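Local coordinates for protein of unknown function with a Fic domain (Bacteroides thetaiotaomicron VPI-5482, PDB 3CUC), which is of unknown function but carries a Fic domain, a largely helical fold of the Fic/DOC family, at residues A[156-160]-A[189-194]. Residues are numbered along the deposited sequence; the frame is centred on the assembly and turned at random.
Sequences TPAFM and YIRIHP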
# COMPACT_ATOMS: atom_id res chain seq x y z
N THR A 156 -19.13 9.39 -0.22
CA THR A 156 -18.08 8.40 0.06
C THR A 156 -18.56 6.94 0.01
O THR A 156 -17.97 6.15 -0.72
CB THR A 156 -17.38 8.68 1.42
OG1 THR A 156 -16.60 9.88 1.30
CG2 THR A 156 -16.46 7.52 1.81
N PRO A 157 -19.61 6.58 0.77
CA PRO A 157 -20.09 5.19 0.71
C PRO A 157 -20.47 4.70 -0.69
O PRO A 157 -20.21 3.54 -1.02
CB PRO A 157 -21.31 5.18 1.64
CG PRO A 157 -21.64 6.60 1.91
CD PRO A 157 -20.39 7.39 1.72
N ALA A 158 -21.09 5.57 -1.49
CA ALA A 158 -21.41 5.25 -2.88
C ALA A 158 -20.13 5.05 -3.71
O ALA A 158 -20.02 4.09 -4.47
CB ALA A 158 -22.28 6.34 -3.49
N PHE A 159 -19.18 5.97 -3.55
CA PHE A 159 -17.87 5.89 -4.22
C PHE A 159 -17.11 4.60 -3.87
O PHE A 159 -16.49 3.99 -4.75
CB PHE A 159 -17.02 7.10 -3.84
CG PHE A 159 -17.29 8.33 -4.67
CD1 PHE A 159 -18.54 8.57 -5.22
CD2 PHE A 159 -16.28 9.27 -4.87
CE1 PHE A 159 -18.78 9.71 -5.97
CE2 PHE A 159 -16.51 10.41 -5.62
CZ PHE A 159 -17.76 10.63 -6.17
N MSE A 160 -17.15 4.22 -2.60
CA MSE A 160 -16.46 3.02 -2.12
C MSE A 160 -17.11 1.75 -2.64
O MSE A 160 -16.41 0.83 -3.07
CB MSE A 160 -16.41 2.99 -0.59
CG MSE A 160 -15.45 4.01 0.00
SE MSE A 160 -13.65 3.67 -0.55
CE MSE A 160 -13.25 2.09 0.55
N TYR A 189 -8.55 4.92 -4.70
CA TYR A 189 -8.75 4.92 -3.24
C TYR A 189 -8.23 6.21 -2.61
O TYR A 189 -8.94 6.86 -1.84
CB TYR A 189 -8.07 3.72 -2.58
CG TYR A 189 -8.15 3.78 -1.07
CD1 TYR A 189 -9.26 3.29 -0.39
CD2 TYR A 189 -7.12 4.37 -0.32
CE1 TYR A 189 -9.35 3.37 0.99
CE2 TYR A 189 -7.20 4.45 1.05
CZ TYR A 189 -8.31 3.96 1.70
OH TYR A 189 -8.38 4.04 3.07
N ILE A 190 -6.98 6.57 -2.93
CA ILE A 190 -6.36 7.75 -2.33
C ILE A 190 -7.12 9.03 -2.70
O ILE A 190 -7.14 9.99 -1.92
CB ILE A 190 -4.85 7.86 -2.71
CG1 ILE A 190 -4.08 8.60 -1.61
CG2 ILE A 190 -4.67 8.54 -4.06
CD1 ILE A 190 -3.88 7.77 -0.34
N ARG A 191 -7.76 9.04 -3.87
CA ARG A 191 -8.57 10.19 -4.30
C ARG A 191 -9.91 10.26 -3.59
O ARG A 191 -10.41 11.35 -3.34
CB ARG A 191 -8.79 10.17 -5.82
CG ARG A 191 -7.57 10.54 -6.66
CD ARG A 191 -7.10 11.97 -6.41
NE ARG A 191 -8.15 12.94 -6.68
CZ ARG A 191 -8.33 13.58 -7.83
NH1 ARG A 191 -7.52 13.37 -8.87
NH2 ARG A 191 -9.32 14.45 -7.95
N ILE A 192 -10.49 9.11 -3.26
CA ILE A 192 -11.69 9.07 -2.41
C ILE A 192 -11.34 9.49 -0.97
O ILE A 192 -12.05 10.28 -0.35
CB ILE A 192 -12.34 7.67 -2.40
CG1 ILE A 192 -12.82 7.26 -3.80
CG2 ILE A 192 -13.53 7.63 -1.44
CD1 ILE A 192 -13.22 5.79 -3.89
N HIS A 193 -10.23 8.95 -0.45
CA HIS A 193 -9.71 9.30 0.88
C HIS A 193 -10.80 9.13 1.97
O HIS A 193 -11.08 10.06 2.73
CB HIS A 193 -9.13 10.73 0.85
CG HIS A 193 -7.79 10.88 1.51
ND1 HIS A 193 -7.64 11.44 2.76
CD2 HIS A 193 -6.55 10.57 1.08
CE1 HIS A 193 -6.35 11.46 3.07
NE2 HIS A 193 -5.67 10.93 2.07
N PRO A 194 -11.39 7.92 2.04
CA PRO A 194 -12.65 7.65 2.74
C PRO A 194 -12.62 7.81 4.26
O PRO A 194 -13.58 8.30 4.83
CB PRO A 194 -12.96 6.19 2.38
CG PRO A 194 -11.65 5.59 2.08
CD PRO A 194 -10.86 6.68 1.42
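Met-160, a selenomethionine, reaches Pro-194 and Ile-192 through a chain bent twice: chi2 of -62° and chi3 of -74° bring SE and CE toward Ile-192, Pro-194 and Tyr-189, laying SE between helices 156-173 and 178-192. SE rests against the pyrrolidine ring of Pro-194, 3.8 Å from its CG, with the two side chains crossing at about a right angle. On its other contacts SE meets the branches of Ile-192, lying 4.0 Å from CD1. The terminal methyl goes further, and CE of Met-160 stops 4.1 Å from CE1 of Tyr-189, at the rim of the ring and near its plane. SE itself lies 5.5 Å from the Tyr-189 ring centroid and 65° off the ring normal, an oblique Met-aromatic contact. One face of the same tyrosine ring is met by Pro-194 CD, displaced toward the rim, so Pro-194 touches both the tyrosine face, through CD, and SE, through CG.

Here helix 178-192 ends: His-193 takes positive phi, and with Pro-194 it opens the HPFxDGNGR signature of Fic proteins, which runs through the loop into the start of helix 199-213. The start of helix 156-173 packs against the helix end from which that loop departs. Thr-156 turns its methyl to the proline, CG2 lying 3.8 Å from Pro-194 CB, whereas its hydroxyl OG1 is hydrogen-bonded to Ser-152 O. One turn on from Thr-156, Phe-159 meets the extended CG1 arm of Ile-192, whose CD1 comes 4.0 Å from CB of Phe-159 while CG1 borders the phenyl edge near its plane. The interface is apolar and mostly buried. Leu-163 extends it along helix 156-173, touching both Tyr-189 and Ile-192, while Ile-100 of helix 97-107 packs against Met-160.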